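Long-range contact in mRNA-capping enzyme subunit alpha (Saccharomyces cerevisiae, PDB 3KYH), which catalyses the second step of mRNA capping, transferring GMP from GTP through a covalent enzyme-GMP intermediate to the 5'-diphosphate end of RNA: residues L248-F260 with V386-L399. Residues are numbered along the deposited sequence; the frame is centred on the assembly and turned at random.
Sequences LKWKPEQENTVDF and VLESINDSVSLEDL
Trp250 lays its indole against residues 394-399, where the chain passes from a turn into helix 397-400, the apolar end of a contact in which a linker between two domains packs against a later part of the same chain. CG stands anti to the backbone N (chi1 -162°), which carries the ring to Leu399, whose CD1 lies 3.7 Å from Trp250 CD1, while Leu396 CD1 sits 4.2 Å above one ring face, offset toward the rim. Val394 O lies at the indole edge, near the ring plane, and takes a weak, bent hydrogen bond from Trp250 NE1 (3.4 Å, 131° at the hydrogen). A leucine in place of Trp250 would probably leave Val394 O without this donor and Leu396 without a flat surface to rest on. Glu253 packs its CB against Ser393, 3.7 Å from Ser393 CB, just where the helix ends. Farther along, Asn256 meets that helix: its CB touches Val386 CG1 at 3.7 Å, and its OD1 accepts a weak bond from Ser389 OG, 3.5 Å away. In the second shell, Ser395 OG takes a weak but nearly straight capping bond from Asp398 N at the turn that leads into helix 397-400, and Trp250 is held through backbone bonding to Leu229. The Trp250 side chain is about 7 Å from that of Lys72, the active-site lysine that forms the covalent GMP intermediate. Residues 248-260 thus run from strand 247-249 of the nucleotidyl transferase sheet to strand 259-263 of the OB-fold sheet, with helices 380-392 and 397-400 lying along the crossing and the Leu399 side chain resting on Phe53, just after strand 49-52.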
loop_
_atom_site.group_PDB
_atom_site.type_symbol
_atom_site.label_atom_id
_atom_site.label_comp_id
_atom_site.label_asym_id
_atom_site.label_seq_id
_atom_site.Cartn_x
_atom_site.Cartn_y
_atom_site.Cartn_z
ATOM N N LEU C 248 43.679 18.439 -28.934
ATOM C CA LEU C 248 44.049 17.017 -28.960
ATOM C C LEU C 248 44.586 16.394 -27.672
ATOM O O LEU C 248 45.463 16.979 -27.027
ATOM C CB LEU C 248 45.048 16.773 -30.097
ATOM C CG LEU C 248 44.672 17.195 -31.524
ATOM C CD1 LEU C 248 45.894 17.088 -32.441
ATOM C CD2 LEU C 248 43.480 16.403 -32.079
ATOM N N LYS C 249 44.100 15.192 -27.340
ATOM C CA LYS C 249 44.595 14.414 -26.188
ATOM C C LYS C 249 45.280 13.084 -26.511
ATOM O O LYS C 249 44.648 12.151 -27.033
ATOM C CB LYS C 249 43.527 14.220 -25.105
ATOM C CG LYS C 249 42.299 13.365 -25.471
ATOM C CD LYS C 249 41.318 13.251 -24.279
ATOM C CE LYS C 249 40.046 12.527 -24.752
ATOM N NZ LYS C 249 38.973 12.282 -23.744
ATOM N N TRP C 250 46.575 13.025 -26.196
ATOM C CA TRP C 250 47.407 11.833 -26.369
ATOM C C TRP C 250 47.311 10.953 -25.122
ATOM O O TRP C 250 47.358 11.465 -23.999
ATOM C CB TRP C 250 48.883 12.216 -26.585
ATOM C CG TRP C 250 49.667 11.104 -27.191
ATOM C CD1 TRP C 250 49.852 10.884 -28.524
ATOM C CD2 TRP C 250 50.280 9.992 -26.510
ATOM N NE1 TRP C 250 50.566 9.726 -28.720
ATOM C CE2 TRP C 250 50.836 9.156 -27.502
ATOM C CE3 TRP C 250 50.442 9.641 -25.163
ATOM C CZ2 TRP C 250 51.536 7.988 -27.193
ATOM C CZ3 TRP C 250 51.133 8.464 -24.854
ATOM C CH2 TRP C 250 51.668 7.659 -25.865
ATOM N N LYS C 251 47.155 9.645 -25.343
ATOM C CA LYS C 251 47.289 8.599 -24.303
ATOM C C LYS C 251 48.105 7.367 -24.770
ATOM O O LYS C 251 48.365 7.251 -25.972
ATOM C CB LYS C 251 45.931 8.210 -23.707
ATOM C CG LYS C 251 44.953 7.523 -24.636
ATOM C CD LYS C 251 43.557 8.093 -24.459
ATOM C CE LYS C 251 43.406 9.388 -25.272
ATOM N NZ LYS C 251 41.966 9.764 -25.465
ATOM N N PRO C 252 48.623 6.536 -23.830
ATOM C CA PRO C 252 49.320 5.319 -24.270
ATOM C C PRO C 252 48.431 4.407 -25.117
ATOM O O PRO C 252 47.255 4.229 -24.781
ATOM C CB PRO C 252 49.686 4.599 -22.954
ATOM C CG PRO C 252 49.441 5.565 -21.837
ATOM C CD PRO C 252 49.029 6.893 -22.454
ATOM N N GLU C 253 48.978 3.884 -26.221
ATOM C CA GLU C 253 48.355 2.793 -27.003
ATOM C C GLU C 253 47.936 1.662 -26.083
ATOM O O GLU C 253 46.992 0.929 -26.369
ATOM C CB GLU C 253 49.307 2.232 -28.075
ATOM C CG GLU C 253 50.805 2.142 -27.693
ATOM C CD GLU C 253 51.532 3.468 -27.854
ATOM O OE1 GLU C 253 52.078 4.004 -26.859
ATOM O OE2 GLU C 253 51.500 3.994 -28.986
ATOM N N GLN C 254 48.675 1.554 -24.980
ATOM C CA GLN C 254 48.386 0.656 -23.867
ATOM C C GLN C 254 47.255 1.098 -22.940
ATOM O O GLN C 254 46.564 0.242 -22.387
ATOM C CB GLN C 254 49.662 0.390 -23.070
ATOM C CG GLN C 254 50.367 -0.945 -23.384
ATOM C CD GLN C 254 50.490 -1.324 -24.867
ATOM O OE1 GLN C 254 50.420 -2.513 -25.204
ATOM N NE2 GLN C 254 50.714 -0.331 -25.741
ATOM N N GLU C 255 47.043 2.406 -22.791
ATOM C CA GLU C 255 46.053 2.917 -21.836
ATOM C C GLU C 255 44.674 2.326 -22.105
ATOM O O GLU C 255 44.158 1.573 -21.268
ATOM C CB GLU C 255 46.012 4.445 -21.804
ATOM C CG GLU C 255 45.548 5.047 -20.486
ATOM C CD GLU C 255 45.323 6.552 -20.581
ATOM O OE1 GLU C 255 44.439 6.987 -21.370
ATOM O OE2 GLU C 255 46.033 7.288 -19.854
ATOM N N ASN C 256 44.117 2.617 -23.284
ATOM C CA ASN C 256 42.848 2.004 -23.705
ATOM C C ASN C 256 42.998 0.493 -23.688
ATOM O O ASN C 256 44.029 -0.040 -24.121
ATOM C CB ASN C 256 42.340 2.514 -25.067
ATOM C CG ASN C 256 43.375 3.359 -25.830
ATOM O OD1 ASN C 256 43.247 4.589 -25.925
ATOM N ND2 ASN C 256 44.380 2.695 -26.401
ATOM N N THR C 257 42.039 -0.160 -23.041
ATOM C CA THR C 257 41.971 -1.629 -22.915
ATOM C C THR C 257 40.590 -2.014 -22.390
ATOM O O THR C 257 39.846 -1.128 -21.952
ATOM C CB THR C 257 43.158 -2.285 -22.106
ATOM O OG1 THR C 257 42.793 -3.611 -21.688
ATOM C CG2 THR C 257 43.598 -1.455 -20.882
ATOM N N VAL C 258 40.223 -3.295 -22.518
ATOM C CA VAL C 258 38.884 -3.755 -22.123
ATOM C C VAL C 258 38.774 -5.101 -21.380
ATOM O O VAL C 258 39.723 -5.908 -21.305
ATOM C CB VAL C 258 37.810 -3.514 -23.245
ATOM C CG1 VAL C 258 36.840 -4.681 -23.414
ATOM C CG2 VAL C 258 37.045 -2.183 -22.989
ATOM N N ASP C 259 37.621 -5.276 -20.741
ATOM C CA ASP C 259 37.355 -6.471 -19.971
ATOM C C ASP C 259 36.823 -7.563 -20.897
ATOM O O ASP C 259 35.840 -7.371 -21.619
ATOM C CB ASP C 259 36.401 -6.189 -18.803
ATOM C CG ASP C 259 36.749 -4.927 -18.060
ATOM O OD1 ASP C 259 37.755 -4.946 -17.314
ATOM O OD2 ASP C 259 36.011 -3.925 -18.218
ATOM N N PHE C 260 37.534 -8.686 -20.893
ATOM C CA PHE C 260 37.175 -9.851 -21.675
ATOM C C PHE C 260 36.828 -10.975 -20.723
ATOM O O PHE C 260 37.612 -11.335 -19.831
ATOM C CB PHE C 260 38.340 -10.292 -22.575
ATOM C CG PHE C 260 38.430 -9.555 -23.882
ATOM C CD1 PHE C 260 39.554 -8.782 -24.173
ATOM C CD2 PHE C 260 37.412 -9.660 -24.832
ATOM C CE1 PHE C 260 39.654 -8.092 -25.380
ATOM C CE2 PHE C 260 37.495 -8.963 -26.039
ATOM C CZ PHE C 260 38.622 -8.186 -26.316
ATOM N N VAL C 386 36.377 1.085 -28.775
ATOM C CA VAL C 386 37.766 1.059 -28.294
ATOM C C VAL C 386 38.730 0.344 -29.263
ATOM O O VAL C 386 39.904 0.725 -29.361
ATOM C CB VAL C 386 37.872 0.502 -26.840
ATOM C CG1 VAL C 386 39.278 0.721 -26.254
ATOM C CG2 VAL C 386 36.802 1.140 -25.927
ATOM N N LEU C 387 38.229 -0.669 -29.979
ATOM C CA LEU C 387 38.991 -1.328 -31.056
ATOM C C LEU C 387 39.552 -0.256 -32.011
ATOM O O LEU C 387 40.679 -0.368 -32.505
ATOM C CB LEU C 387 38.136 -2.377 -31.801
ATOM C CG LEU C 387 37.375 -2.115 -33.124
ATOM C CD1 LEU C 387 38.248 -2.357 -34.366
ATOM C CD2 LEU C 387 36.114 -2.975 -33.231
ATOM N N GLU C 388 38.740 0.786 -32.212
ATOM C CA GLU C 388 39.045 1.985 -32.994
ATOM C C GLU C 388 40.341 2.671 -32.552
ATOM O O GLU C 388 41.257 2.849 -33.364
ATOM C CB GLU C 388 37.860 2.960 -32.898
ATOM C CG GLU C 388 38.030 4.287 -33.646
ATOM C CD GLU C 388 37.947 4.140 -35.159
ATOM O OE1 GLU C 388 36.924 3.619 -35.653
ATOM O OE2 GLU C 388 38.897 4.561 -35.857
ATOM N N SER C 389 40.417 3.025 -31.269
ATOM C CA SER C 389 41.534 3.816 -30.761
ATOM C C SER C 389 42.891 3.117 -30.818
ATOM O O SER C 389 43.891 3.740 -31.189
ATOM C CB SER C 389 41.263 4.362 -29.356
ATOM O OG SER C 389 42.127 5.467 -29.106
ATOM N N ILE C 390 42.923 1.830 -30.486
ATOM C CA ILE C 390 44.189 1.081 -30.381
ATOM C C ILE C 390 44.991 1.064 -31.705
ATOM O O ILE C 390 46.222 0.952 -31.694
ATOM C CB ILE C 390 43.992 -0.357 -29.778
ATOM C CG1 ILE C 390 42.783 -0.416 -28.827
ATOM C CG2 ILE C 390 45.276 -0.842 -29.062
ATOM C CD1 ILE C 390 42.067 -1.774 -28.816
ATOM N N ASN C 391 44.282 1.216 -32.826
ATOM C CA ASN C 391 44.892 1.421 -34.141
ATOM C C ASN C 391 45.290 2.879 -34.358
ATOM O O ASN C 391 46.340 3.130 -34.950
ATOM C CB ASN C 391 43.958 1.026 -35.294
ATOM C CG ASN C 391 42.770 0.202 -34.852
ATOM O OD1 ASN C 391 41.625 0.631 -35.020
ATOM N ND2 ASN C 391 43.024 -0.990 -34.309
ATOM N N ASP C 392 44.423 3.813 -33.945
ATOM C CA ASP C 392 44.640 5.262 -34.103
ATOM C C ASP C 392 45.952 5.719 -33.445
ATOM O O ASP C 392 46.643 6.588 -33.972
ATOM C CB ASP C 392 43.444 6.081 -33.571
ATOM C CG ASP C 392 42.149 5.879 -34.379
ATOM O OD1 ASP C 392 41.269 6.786 -34.359
ATOM O OD2 ASP C 392 41.993 4.818 -35.019
ATOM N N SER C 393 46.266 5.149 -32.283
ATOM C CA SER C 393 47.585 5.238 -31.646
ATOM C C SER C 393 48.564 4.401 -32.475
ATOM O O SER C 393 48.193 3.265 -32.814
ATOM C CB SER C 393 47.470 4.543 -30.289
ATOM O OG SER C 393 47.021 3.186 -30.443
ATOM N N VAL C 394 49.789 4.827 -32.826
ATOM C CA VAL C 394 50.559 6.088 -32.636
ATOM C C VAL C 394 51.461 6.153 -31.398
ATOM O O VAL C 394 51.214 6.876 -30.441
ATOM C CB VAL C 394 49.925 7.461 -33.122
ATOM C CG1 VAL C 394 51.038 8.383 -33.672
ATOM C CG2 VAL C 394 48.913 7.290 -34.252
ATOM N N SER C 395 52.551 5.398 -31.474
ATOM C CA SER C 395 53.567 5.300 -30.416
ATOM C C SER C 395 54.224 6.633 -30.151
ATOM O O SER C 395 54.085 7.546 -30.969
ATOM C CB SER C 395 54.623 4.247 -30.786
ATOM O OG SER C 395 55.945 4.744 -30.611
ATOM N N LEU C 396 54.933 6.730 -29.023
ATOM C CA LEU C 396 55.689 7.935 -28.680
ATOM C C LEU C 396 56.667 8.315 -29.799
ATOM O O LEU C 396 56.489 9.389 -30.393
ATOM C CB LEU C 396 56.366 7.796 -27.323
ATOM C CG LEU C 396 56.556 9.056 -26.468
ATOM C CD1 LEU C 396 55.279 9.899 -26.273
ATOM C CD2 LEU C 396 57.156 8.650 -25.123
ATOM N N GLU C 397 57.613 7.424 -30.135
ATOM C CA GLU C 397 58.467 7.551 -31.339
ATOM C C GLU C 397 57.652 7.901 -32.595
ATOM O O GLU C 397 58.040 8.823 -33.330
ATOM C CB GLU C 397 59.352 6.308 -31.583
ATOM C CG GLU C 397 60.756 6.287 -30.906
ATOM C CD GLU C 397 61.890 7.012 -31.694
ATOM O OE1 GLU C 397 61.751 7.350 -32.901
ATOM O OE2 GLU C 397 62.962 7.248 -31.092
ATOM N N ASP C 398 56.506 7.232 -32.793
ATOM C CA ASP C 398 55.552 7.547 -33.890
ATOM C C ASP C 398 55.003 8.999 -33.896
ATOM O O ASP C 398 54.101 9.334 -34.686
ATOM C CB ASP C 398 54.400 6.521 -33.969
ATOM C CG ASP C 398 54.669 5.369 -34.946
ATOM O OD1 ASP C 398 55.576 5.486 -35.809
ATOM O OD2 ASP C 398 53.936 4.340 -34.865
ATOM N N LEU C 399 55.528 9.828 -32.991
ATOM C CA LEU C 399 55.389 11.287 -33.048
ATOM C C LEU C 399 56.779 11.897 -33.102
ATOM O O LEU C 399 57.003 12.827 -33.876
ATOM C CB LEU C 399 54.676 11.873 -31.815
ATOM C CG LEU C 399 53.330 11.390 -31.282
ATOM C CD1 LEU C 399 52.882 12.230 -30.083
ATOM C CD2 LEU C 399 52.347 11.468 -32.395
#